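Local coordinates for protein peroxidase (Cellulomonas bogoriensis 69B4 = DSM 16987, PDB 6QZO) that binds heme b and, as a member of the DyP-type peroxidase family, probably uses hydrogen peroxide to oxidise its substrates, at residues 142-147 with 362-367; 53-58 with 107-112; 91-96 with 155-160; 72-77 with 159-164. All blocks are in the same frame, centred on the assembly; numbering follows the deposited sequence.

Contact 1: residues 142-147 with 362-367; sequences DVVLQV and AVFAVP
One face of the Phe-364 ring is covered by Val-144, whose CG1 sits over the centre of the ring, 3.5 Å from the centroid and only 11° off the ring normal, a textbook CH-pi contact. CG1 lies nearest to CG of the ring, while Val-144 CB leans toward the far end, 3.7 Å from Phe-364 CZ, so the CB-CG1 bond lies over the ring, with CB toward the CZ end. Backbone is met too: Val-143 C comes obliquely to Phe-364 CE1 at 4.1 Å. The valine torsion explains the fit, since CG1 stands between the backbone N and the carbonyl carbon (chi1 62°) and is thereby the branch presented to the phenylalanine. Strand 143-149 belongs to the four-stranded antiparallel sheet of the N-terminal half, and strand 356-366 forms one margin of the matching sheet of the C-terminal half; the contact thus joins the two ferredoxin-like halves of the DyP fold across their sheets. A broad, flat ring suits this buried apolar junction between the sheets, and a beta-branched valine offers a methyl to lay on it. Replacing Phe-364 with an alanine would probably open a gap between the sheets and strip Val-144 CG1 of the surface it rests on. Just before Val-144, Asp-142 and Val-143 both face Leu-53 on the neighbouring strand, forming a classic beta bulge.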
loop_
_atom_site.group_PDB
_atom_site.type_symbol
_atom_site.label_atom_id
_atom_site.label_comp_id
_atom_site.label_asym_id
_atom_site.label_seq_id
_atom_site.Cartn_x
_atom_site.Cartn_y
_atom_site.Cartn_z
ATOM N N ASP A 142 22.790 -5.313 4.808
ATOM C CA ASP A 142 23.503 -5.709 6.047
ATOM C C ASP A 142 22.484 -6.175 7.087
ATOM O O ASP A 142 22.793 -7.108 7.832
ATOM C CB ASP A 142 24.338 -4.560 6.605
ATOM C CG ASP A 142 25.484 -4.160 5.686
ATOM O OD1 ASP A 142 25.928 -5.010 4.920
ATOM O OD2 ASP A 142 25.928 -3.018 5.756
ATOM N N VAL A 143 21.295 -5.568 7.124
ATOM C CA VAL A 143 20.249 -5.961 8.113
ATOM C C VAL A 143 18.878 -5.703 7.493
ATOM O O VAL A 143 18.782 -4.846 6.609
ATOM C CB VAL A 143 20.449 -5.231 9.452
ATOM C CG1 VAL A 143 20.323 -3.728 9.276
ATOM C CG2 VAL A 143 19.503 -5.729 10.528
ATOM N N VAL A 144 17.872 -6.442 7.938
ATOM C CA VAL A 144 16.483 -6.304 7.438
ATOM C C VAL A 144 15.534 -6.294 8.626
ATOM O O VAL A 144 15.741 -7.083 9.562
ATOM C CB VAL A 144 16.109 -7.435 6.479
ATOM C CG1 VAL A 144 16.171 -8.797 7.178
ATOM C CG2 VAL A 144 14.738 -7.195 5.847
ATOM N N LEU A 145 14.514 -5.437 8.554
ATOM C CA LEU A 145 13.334 -5.491 9.446
ATOM C C LEU A 145 12.137 -5.935 8.603
ATOM O O LEU A 145 11.712 -5.166 7.720
ATOM C CB LEU A 145 13.112 -4.099 10.044
ATOM C CG LEU A 145 14.306 -3.536 10.821
ATOM C CD1 LEU A 145 14.085 -2.067 11.141
ATOM C CD2 LEU A 145 14.541 -4.344 12.076
ATOM N N GLN A 146 11.630 -7.144 8.841
ATOM C CA GLN A 146 10.308 -7.529 8.299
ATOM C C GLN A 146 9.267 -6.976 9.262
ATOM O O GLN A 146 9.167 -7.514 10.391
ATOM C CB GLN A 146 10.153 -9.038 8.140
ATOM C CG GLN A 146 8.774 -9.418 7.609
ATOM C CD GLN A 146 8.528 -10.898 7.697
ATOM O OE1 GLN A 146 8.898 -11.657 6.810
ATOM N NE2 GLN A 146 7.889 -11.310 8.779
ATOM N N VAL A 147 8.551 -5.934 8.838
ATOM C CA VAL A 147 7.501 -5.258 9.652
ATOM C C VAL A 147 6.145 -5.652 9.071
ATOM O O VAL A 147 5.883 -5.345 7.858
ATOM C CB VAL A 147 7.687 -3.731 9.669
ATOM C CG1 VAL A 147 6.814 -3.064 10.725
ATOM C CG2 VAL A 147 9.142 -3.363 9.881
ATOM N N ALA A 362 17.860 -11.513 -1.585
ATOM C CA ALA A 362 18.554 -11.227 -0.320
ATOM C C ALA A 362 18.467 -12.443 0.601
ATOM O O ALA A 362 17.378 -13.069 0.678
ATOM C CB ALA A 362 17.941 -10.017 0.294
ATOM N N VAL A 363 19.582 -12.748 1.268
ATOM C CA VAL A 363 19.673 -13.843 2.273
ATOM C C VAL A 363 20.051 -13.215 3.606
ATOM O O VAL A 363 20.937 -12.348 3.606
ATOM C CB VAL A 363 20.694 -14.914 1.845
ATOM C CG1 VAL A 363 20.682 -16.089 2.790
ATOM C CG2 VAL A 363 20.440 -15.360 0.415
ATOM N N PHE A 364 19.386 -13.639 4.681
ATOM C CA PHE A 364 19.615 -13.136 6.061
ATOM C C PHE A 364 19.601 -14.308 7.037
ATOM O O PHE A 364 18.874 -15.307 6.809
ATOM C CB PHE A 364 18.546 -12.125 6.470
ATOM C CG PHE A 364 18.458 -10.947 5.540
ATOM C CD1 PHE A 364 19.286 -9.856 5.702
ATOM C CD2 PHE A 364 17.568 -10.950 4.482
ATOM C CE1 PHE A 364 19.215 -8.779 4.830
ATOM C CE2 PHE A 364 17.507 -9.872 3.621
ATOM C CZ PHE A 364 18.322 -8.795 3.794
ATOM N N ALA A 365 20.412 -14.172 8.089
ATOM C CA ALA A 365 20.402 -15.057 9.276
ATOM C C ALA A 365 19.505 -14.396 10.316
ATOM O O ALA A 365 19.682 -13.201 10.575
ATOM C CB ALA A 365 21.801 -15.248 9.784
ATOM N N VAL A 366 18.572 -15.152 10.869
ATOM C CA VAL A 366 17.537 -14.638 11.797
ATOM C C VAL A 366 17.862 -15.161 13.189
ATOM O O VAL A 366 17.760 -16.364 13.449
ATOM C CB VAL A 366 16.141 -15.065 11.307
ATOM C CG1 VAL A 366 15.041 -14.642 12.265
ATOM C CG2 VAL A 366 15.879 -14.513 9.909
ATOM N N PRO A 367 18.275 -14.283 14.131
ATOM C CA PRO A 367 18.492 -14.700 15.504
ATOM C C PRO A 367 17.251 -15.383 16.076
ATOM O O PRO A 367 16.143 -15.192 15.544
ATOM C CB PRO A 367 18.750 -13.403 16.279
ATOM C CG PRO A 367 19.184 -12.412 15.232
ATOM C CD PRO A 367 18.547 -12.855 13.933
#

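Contact 2: residues 53-58 with 107-112; sequences LDLAST and PGLLTA
Strand 53-55 and helix 107-112 run nearly side by side, their short axes 8.8 Å apart at 20° to one another, with the CA atoms of Leu-55 and Leu-109 the nearest pair. One methyl does almost all the touching. Leu-55 directs CD1 at the helix surface, 3.6 Å from Leu-109 CA and 3.7 Å from Ala-112 CB; it also comes within 4.1 Å of Leu-109 CB, so it rests on residues one turn apart. The side chain extends from the strand with CG anti to the carbonyl carbon (chi1 -64°), which carries CD1 to the helix. Alanine suits the place because its small CB lets the leucine methyl come close, while Leu-109 turns its longer chain toward Val-64 and Val-143. The helix is tied within itself: Pro-107 O accepts both Thr-111 N and Thr-111 OG1, the hydroxyl lying at 3.2 Å from that oxygen and well above the carbonyl plane. Leu-55 meets Val-64 and Leu-67 of helix 61-78 as well. This is plain apolar packing of a short helix against the end of a strand in the N-terminal ferredoxin-like domain, where helix 107-113 follows directly on strand 100-105.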
loop_
_atom_site.group_PDB
_atom_site.type_symbol
_atom_site.label_atom_id
_atom_site.label_comp_id
_atom_site.label_asym_id
_atom_site.label_seq_id
_atom_site.Cartn_x
_atom_site.Cartn_y
_atom_site.Cartn_z
ATOM N N LEU A 53 18.566 -2.256 5.550
ATOM C CA LEU A 53 19.449 -1.123 5.895
ATOM C C LEU A 53 20.892 -1.558 5.676
ATOM O O LEU A 53 21.162 -2.768 5.736
ATOM C CB LEU A 53 19.181 -0.679 7.336
ATOM C CG LEU A 53 17.737 -0.239 7.619
ATOM C CD1 LEU A 53 16.945 -1.353 8.287
ATOM C CD2 LEU A 53 17.711 1.013 8.482
ATOM N N ASP A 54 21.752 -0.597 5.364
ATOM C CA ASP A 54 23.217 -0.797 5.252
ATOM C C ASP A 54 23.898 -0.052 6.399
ATOM O O ASP A 54 23.564 1.114 6.656
ATOM C CB ASP A 54 23.720 -0.367 3.875
ATOM C CG ASP A 54 23.475 -1.386 2.791
ATOM O OD1 ASP A 54 23.191 -2.563 3.126
ATOM O OD2 ASP A 54 23.557 -0.986 1.619
ATOM N N LEU A 55 24.810 -0.713 7.097
ATOM C CA LEU A 55 25.597 -0.092 8.192
ATOM C C LEU A 55 26.521 0.970 7.586
ATOM O O LEU A 55 26.932 0.808 6.433
ATOM C CB LEU A 55 26.373 -1.189 8.926
ATOM C CG LEU A 55 25.492 -2.220 9.629
ATOM C CD1 LEU A 55 26.298 -3.414 10.079
ATOM C CD2 LEU A 55 24.818 -1.556 10.829
ATOM N N ALA A 56 26.808 2.042 8.322
ATOM C CA ALA A 56 27.860 3.025 7.944
ATOM C C ALA A 56 29.219 2.319 7.888
ATOM O O ALA A 56 29.390 1.348 8.627
ATOM C CB ALA A 56 27.857 4.171 8.922
ATOM N N SER A 57 30.137 2.799 7.053
ATOM C CA SER A 57 31.531 2.291 6.912
ATOM C C SER A 57 32.263 2.359 8.267
ATOM O O SER A 57 33.179 1.551 8.501
ATOM C CB SER A 57 32.283 3.049 5.859
ATOM O OG SER A 57 32.384 4.421 6.209
ATOM N N THR A 58 31.873 3.310 9.114
ATOM C CA THR A 58 32.511 3.603 10.428
ATOM C C THR A 58 31.949 2.694 11.523
ATOM O O THR A 58 32.526 2.676 12.605
ATOM C CB THR A 58 32.349 5.085 10.789
ATOM O OG1 THR A 58 30.957 5.413 10.753
ATOM C CG2 THR A 58 33.096 5.996 9.835
ATOM N N PRO A 107 25.433 -10.798 5.779
ATOM C CA PRO A 107 26.842 -11.057 6.070
ATOM C C PRO A 107 27.586 -9.796 6.532
ATOM O O PRO A 107 28.429 -9.906 7.387
ATOM C CB PRO A 107 27.405 -11.604 4.750
ATOM C CG PRO A 107 26.361 -11.271 3.689
ATOM C CD PRO A 107 25.038 -11.243 4.433
ATOM N N GLY A 108 27.274 -8.657 5.929
ATOM C CA GLY A 108 27.914 -7.356 6.195
ATOM C C GLY A 108 27.771 -6.935 7.644
ATOM O O GLY A 108 28.674 -6.242 8.137
ATOM N N LEU A 109 26.688 -7.333 8.317
ATOM C CA LEU A 109 26.522 -7.023 9.761
ATOM C C LEU A 109 27.599 -7.768 10.547
ATOM O O LEU A 109 28.231 -7.143 11.408
ATOM C CB LEU A 109 25.132 -7.388 10.275
ATOM C CG LEU A 109 24.877 -6.969 11.730
ATOM C CD1 LEU A 109 23.483 -6.378 11.921
ATOM C CD2 LEU A 109 25.076 -8.146 12.677
ATOM N N LEU A 110 27.802 -9.050 10.260
ATOM C CA LEU A 110 28.792 -9.888 10.986
ATOM C C LEU A 110 30.198 -9.369 10.690
ATOM O O LEU A 110 30.998 -9.253 11.632
ATOM C CB LEU A 110 28.624 -11.353 10.583
ATOM C CG LEU A 110 27.601 -12.106 11.424
ATOM C CD1 LEU A 110 26.193 -11.697 11.040
ATOM C CD2 LEU A 110 27.772 -13.604 11.291
ATOM N N THR A 111 30.467 -9.016 9.436
ATOM C CA THR A 111 31.744 -8.384 9.012
ATOM C C THR A 111 31.978 -7.128 9.850
ATOM O O THR A 111 33.068 -7.024 10.451
ATOM C CB THR A 111 31.741 -8.069 7.513
ATOM O OG1 THR A 111 31.570 -9.315 6.852
ATOM C CG2 THR A 111 33.016 -7.414 7.035
ATOM N N ALA A 112 31.005 -6.217 9.890
ATOM C CA ALA A 112 31.138 -4.895 10.544
ATOM C C ALA A 112 31.384 -5.085 12.045
ATOM O O ALA A 112 32.190 -4.332 12.584
ATOM C CB ALA A 112 29.915 -4.046 10.270
#

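Contact 3: residues 91-96 with 155-160; sequences ELALVP and LAHAVR
A 3-10 turn that includes Leu-92, with the loop beyond it, lies against one turn of helix 152-165, the CA atoms of Leu-92 and His-157 being 6.2 Å apart. The imidazole of His-157 fills the space between them. Leu-92 CB stands over one face of that ring, 3.8 Å from its centroid and 21° off the normal, offset toward the rim so that its nearest ring atoms are CG and ND1. Leu-92 CD1 reaches the ND1 side, while Ala-93 CB approaches obliquely, 3.7 Å from His-157 CD2. With its CG anti to the backbone N (chi1 -175°), the imidazole projects from the helix to the loop. Its far nitrogen, NE2, is hydrogen-bonded to OD2 of Asp-87, whose carboxylate would be expected to polarise the ring and fix its rotation. A histidine fits well here: flat enough to lie under an aliphatic carbon, yet polar at its end. A leucine in its place would probably leave Asp-87 without this partner and deprive Leu-92 CB of a flat surface to pack on. The neighbourhood is also an interface, for Glu-91 pairs with Arg-248 of the second subunit and Arg-160 with Asp-241 and Asp-244 of that subunit. Loop-on-helix packing of this kind joins the connection between helix 61-78 and strand 100-105 to the second long helix of the N-terminal ferredoxin-like domain.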
loop_
_atom_site.group_PDB
_atom_site.type_symbol
_atom_site.label_atom_id
_atom_site.label_comp_id
_atom_site.label_asym_id
_atom_site.label_seq_id
_atom_site.Cartn_x
_atom_site.Cartn_y
_atom_site.Cartn_z
ATOM N N GLU A 91 0.341 8.883 19.209
ATOM C CA GLU A 91 -1.053 8.497 18.887
ATOM C C GLU A 91 -1.082 7.538 17.693
ATOM O O GLU A 91 -2.053 6.729 17.599
ATOM C CB GLU A 91 -1.906 9.732 18.601
ATOM C CG GLU A 91 -2.239 10.518 19.859
ATOM C CD GLU A 91 -1.185 11.501 20.340
ATOM O OE1 GLU A 91 -0.211 11.784 19.579
ATOM O OE2 GLU A 91 -1.329 11.958 21.491
ATOM N N LEU A 92 -0.059 7.582 16.830
ATOM C CA LEU A 92 0.043 6.675 15.663
ATOM C C LEU A 92 0.495 5.282 16.119
ATOM O O LEU A 92 0.537 4.388 15.266
ATOM C CB LEU A 92 1.036 7.250 14.653
ATOM C CG LEU A 92 0.608 8.508 13.898
ATOM C CD1 LEU A 92 1.621 8.866 12.826
ATOM C CD2 LEU A 92 -0.758 8.330 13.258
ATOM N N ALA A 93 0.834 5.107 17.400
ATOM C CA ALA A 93 1.377 3.852 17.980
ATOM C C ALA A 93 0.310 3.093 18.772
ATOM O O ALA A 93 0.510 1.919 19.011
ATOM C CB ALA A 93 2.560 4.157 18.863
ATOM N N LEU A 94 -0.785 3.741 19.166
ATOM C CA LEU A 94 -1.705 3.229 20.201
ATOM C C LEU A 94 -2.471 2.011 19.694
ATOM O O LEU A 94 -3.024 1.283 20.543
ATOM C CB LEU A 94 -2.656 4.348 20.625
ATOM C CG LEU A 94 -1.976 5.557 21.254
ATOM C CD1 LEU A 94 -3.001 6.506 21.846
ATOM C CD2 LEU A 94 -0.975 5.138 22.324
ATOM N N VAL A 95 -2.511 1.775 18.379
ATOM C CA VAL A 95 -3.256 0.636 17.777
ATOM C C VAL A 95 -2.233 -0.372 17.271
ATOM O O VAL A 95 -1.660 -0.182 16.200
ATOM C CB VAL A 95 -4.208 1.112 16.671
ATOM C CG1 VAL A 95 -4.922 -0.047 15.973
ATOM C CG2 VAL A 95 -5.221 2.110 17.211
ATOM N N PRO A 96 -1.943 -1.452 18.034
ATOM C CA PRO A 96 -0.885 -2.390 17.662
ATOM C C PRO A 96 -1.212 -3.207 16.403
ATOM O O PRO A 96 -0.304 -3.489 15.676
ATOM C CB PRO A 96 -0.724 -3.274 18.909
ATOM C CG PRO A 96 -2.074 -3.215 19.567
ATOM C CD PRO A 96 -2.580 -1.808 19.314
ATOM N N LEU A 155 1.790 0.338 10.483
ATOM C CA LEU A 155 3.001 -0.149 9.773
ATOM C C LEU A 155 3.878 1.048 9.395
ATOM O O LEU A 155 5.111 1.001 9.642
ATOM C CB LEU A 155 2.544 -0.942 8.547
ATOM C CG LEU A 155 3.646 -1.677 7.795
ATOM C CD1 LEU A 155 4.251 -2.699 8.686
ATOM C CD2 LEU A 155 3.102 -2.352 6.542
ATOM N N ALA A 156 3.260 2.081 8.809
ATOM C CA ALA A 156 3.946 3.325 8.396
ATOM C C ALA A 156 4.646 3.920 9.617
ATOM O O ALA A 156 5.816 4.325 9.510
ATOM C CB ALA A 156 2.967 4.297 7.807
ATOM N N HIS A 157 3.955 3.972 10.750
ATOM C CA HIS A 157 4.514 4.539 12.003
ATOM C C HIS A 157 5.707 3.706 12.467
ATOM O O HIS A 157 6.777 4.299 12.678
ATOM C CB HIS A 157 3.484 4.604 13.116
ATOM C CG HIS A 157 4.036 5.294 14.310
ATOM N ND1 HIS A 157 4.540 6.568 14.230
ATOM C CD2 HIS A 157 4.199 4.894 15.580
ATOM C CE1 HIS A 157 4.972 6.929 15.423
ATOM N NE2 HIS A 157 4.777 5.918 16.265
ATOM N N ALA A 158 5.518 2.396 12.634
ATOM C CA ALA A 158 6.577 1.469 13.082
ATOM C C ALA A 158 7.830 1.670 12.232
ATOM O O ALA A 158 8.926 1.845 12.798
ATOM C CB ALA A 158 6.088 0.054 12.992
ATOM N N VAL A 159 7.665 1.650 10.909
ATOM C CA VAL A 159 8.782 1.809 9.933
ATOM C C VAL A 159 9.467 3.156 10.180
ATOM O O VAL A 159 10.721 3.203 10.173
ATOM C CB VAL A 159 8.265 1.672 8.485
ATOM C CG1 VAL A 159 9.247 2.212 7.455
ATOM C CG2 VAL A 159 7.880 0.228 8.169
ATOM N N ARG A 160 8.697 4.224 10.369
ATOM C CA ARG A 160 9.252 5.591 10.606
ATOM C C ARG A 160 10.090 5.558 11.893
ATOM O O ARG A 160 11.222 6.088 11.886
ATOM C CB ARG A 160 8.105 6.610 10.661
ATOM C CG ARG A 160 8.502 8.022 11.083
ATOM C CD ARG A 160 9.296 8.753 10.033
ATOM N NE ARG A 160 9.715 10.093 10.423
ATOM C CZ ARG A 160 10.629 10.819 9.770
ATOM N NH1 ARG A 160 11.207 10.340 8.682
ATOM N NH2 ARG A 160 11.005 12.003 10.220
#

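Contact 4: residues 72-77 with 159-164; sequences TVDIER and VRVLTK
Asp-74 leaves its helix toward helix 159-164, and each part of its side chain has a neighbour. CB lies 3.8 Å from Leu-162 CD2, an aliphatic contact at the foot of the chain. CG then meets Val-161 CG1 at 3.7 Å, and of the two carboxylate oxygens OD2 comes nearer to that same methyl, at 3.6 Å. OD1 is hydrogen-bonded to the backbone N of Leu-85, which gives this buried carboxylate a polar partner and holds its orientation. The chi1 of -76° swings CG beside the backbone N, turning the carboxylate obliquely across Val-161 CG1. The two helices, 61-78 and 152-165, are the pair of the ferredoxin-like βαββαβ fold, each linking strands of the N-terminal four-stranded sheet; here their short axes run antiparallel at 166°, 10.3 Å apart. Leu-162 suits a place between helix and sheet: its CD2 approaches Asp-74 CB and, more loosely, Ile-75 CG1, while both Leu-162 and Ile-75 also touch Val-101 of strand 100-105. Within helix 159-164, Thr-163 OG1 gives a 2.6 Å hydrogen bond to Val-159 O, reaching that oxygen from the face opposite to the one used by Thr-163 N. On another side of the helix, Lys-164 CG lies over the face of the Arg-160 guanidinium, and Lys-164 NZ forms a salt bridge to Asp-244 of the second subunit.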
loop_
_atom_site.group_PDB
_atom_site.type_symbol
_atom_site.label_atom_id
_atom_site.label_comp_id
_atom_site.label_asym_id
_atom_site.label_seq_id
_atom_site.Cartn_x
_atom_site.Cartn_y
_atom_site.Cartn_z
ATOM N N THR A 72 15.285 -3.148 20.010
ATOM C CA THR A 72 14.610 -4.069 20.966
ATOM C C THR A 72 13.596 -3.274 21.789
ATOM O O THR A 72 12.448 -3.711 21.905
ATOM C CB THR A 72 15.622 -4.810 21.836
ATOM O OG1 THR A 72 16.439 -5.580 20.947
ATOM C CG2 THR A 72 14.939 -5.696 22.855
ATOM N N VAL A 73 13.999 -2.126 22.315
ATOM C CA VAL A 73 13.083 -1.221 23.078
ATOM C C VAL A 73 11.871 -0.882 22.197
ATOM O O VAL A 73 10.730 -1.097 22.662
ATOM C CB VAL A 73 13.809 0.045 23.551
ATOM C CG1 VAL A 73 12.856 1.004 24.232
ATOM C CG2 VAL A 73 14.966 -0.296 24.484
ATOM N N ASP A 74 12.114 -0.413 20.968
ATOM C CA ASP A 74 11.058 0.064 20.034
ATOM C C ASP A 74 10.132 -1.103 19.670
ATOM O O ASP A 74 8.917 -0.898 19.635
ATOM C CB ASP A 74 11.661 0.715 18.788
ATOM C CG ASP A 74 12.201 2.124 19.039
ATOM O OD1 ASP A 74 11.837 2.707 20.077
ATOM O OD2 ASP A 74 12.981 2.622 18.182
ATOM N N ILE A 75 10.685 -2.288 19.421
ATOM C CA ILE A 75 9.872 -3.492 19.092
ATOM C C ILE A 75 8.983 -3.824 20.296
ATOM O O ILE A 75 7.782 -4.071 20.094
ATOM C CB ILE A 75 10.763 -4.678 18.691
ATOM C CG1 ILE A 75 11.528 -4.407 17.399
ATOM C CG2 ILE A 75 9.924 -5.947 18.566
ATOM C CD1 ILE A 75 12.615 -5.415 17.130
ATOM N N GLU A 76 9.546 -3.842 21.503
ATOM C CA GLU A 76 8.796 -4.250 22.720
ATOM C C GLU A 76 7.649 -3.263 22.960
ATOM O O GLU A 76 6.565 -3.700 23.404
ATOM C CB GLU A 76 9.732 -4.354 23.930
ATOM C CG GLU A 76 10.646 -5.570 23.893
ATOM C CD GLU A 76 11.561 -5.758 25.091
ATOM O OE1 GLU A 76 11.529 -4.925 25.994
ATOM O OE2 GLU A 76 12.218 -6.798 25.169
ATOM N N ARG A 77 7.879 -1.981 22.666
ATOM C CA ARG A 77 6.880 -0.893 22.855
ATOM C C ARG A 77 5.834 -0.907 21.737
ATOM O O ARG A 77 4.641 -1.005 22.056
ATOM C CB ARG A 77 7.583 0.462 22.888
ATOM C CG ARG A 77 8.097 0.824 24.270
ATOM C CD ARG A 77 9.287 1.751 24.250
ATOM N NE ARG A 77 9.634 2.029 25.632
ATOM C CZ ARG A 77 8.954 2.862 26.414
ATOM N NH1 ARG A 77 7.927 3.541 25.945
ATOM N NH2 ARG A 77 9.333 3.041 27.660
ATOM N N VAL A 159 7.665 1.650 10.909
ATOM C CA VAL A 159 8.782 1.809 9.933
ATOM C C VAL A 159 9.467 3.156 10.180
ATOM O O VAL A 159 10.721 3.203 10.173
ATOM C CB VAL A 159 8.265 1.672 8.485
ATOM C CG1 VAL A 159 9.247 2.212 7.455
ATOM C CG2 VAL A 159 7.880 0.228 8.169
ATOM N N ARG A 160 8.697 4.224 10.369
ATOM C CA ARG A 160 9.252 5.591 10.606
ATOM C C ARG A 160 10.090 5.558 11.893
ATOM O O ARG A 160 11.222 6.088 11.886
ATOM C CB ARG A 160 8.105 6.610 10.661
ATOM C CG ARG A 160 8.502 8.022 11.083
ATOM C CD ARG A 160 9.296 8.753 10.033
ATOM N NE ARG A 160 9.715 10.093 10.423
ATOM C CZ ARG A 160 10.629 10.819 9.770
ATOM N NH1 ARG A 160 11.207 10.340 8.682
ATOM N NH2 ARG A 160 11.005 12.003 10.220
ATOM N N VAL A 161 9.573 4.960 12.966
ATOM C CA VAL A 161 10.257 4.943 14.294
ATOM C C VAL A 161 11.546 4.129 14.181
ATOM O O VAL A 161 12.599 4.646 14.600
ATOM C CB VAL A 161 9.329 4.416 15.398
ATOM C CG1 VAL A 161 10.092 4.093 16.670
ATOM C CG2 VAL A 161 8.198 5.411 15.685
ATOM N N LEU A 162 11.479 2.918 13.624
ATOM C CA LEU A 162 12.649 2.011 13.558
ATOM C C LEU A 162 13.727 2.634 12.664
ATOM O O LEU A 162 14.922 2.524 13.013
ATOM C CB LEU A 162 12.214 0.643 13.035
ATOM C CG LEU A 162 11.257 -0.104 13.959
ATOM C CD1 LEU A 162 10.567 -1.242 13.218
ATOM C CD2 LEU A 162 11.974 -0.620 15.197
ATOM N N THR A 163 13.324 3.286 11.571
ATOM C CA THR A 163 14.243 3.906 10.587
ATOM C C THR A 163 14.975 5.068 11.262
ATOM O O THR A 163 16.218 5.129 11.150
ATOM C CB THR A 163 13.492 4.351 9.326
ATOM O OG1 THR A 163 12.869 3.197 8.773
ATOM C CG2 THR A 163 14.389 4.979 8.284
ATOM N N LYS A 164 14.232 5.961 11.920
ATOM C CA LYS A 164 14.790 7.119 12.661
ATOM C C LYS A 164 15.783 6.652 13.729
ATOM O O LYS A 164 16.798 7.333 13.920
ATOM C CB LYS A 164 13.668 7.895 13.357
ATOM C CG LYS A 164 12.948 8.904 12.499
ATOM C CD LYS A 164 11.675 9.420 13.154
ATOM C CE LYS A 164 11.954 10.216 14.410
ATOM N NZ LYS A 164 10.715 10.848 14.947
#

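Overall arrangement
Contacts 2, 3 and 4 lie wholly within the N-terminal half, whereas contact 1 joins that half to the C-terminal one. Contact 2 closes before contact 1 opens, but the two touch through neighbouring strands 47-55 and 143-149, with their centres about 12 Å apart. Contacts 3 and 4 both use helix 152-165, share Val-159 and Arg-160, and have centres about 9 Å apart; both reach the second subunit. Contacts 2 and 3 are farthest apart, about 27 Å between centres. Helix 152-165 follows strand 143-149 and packs on it through Val-147 and Leu-145, so one continuous body connects the subunit interface with the junction of the two sheets, away from the heme site.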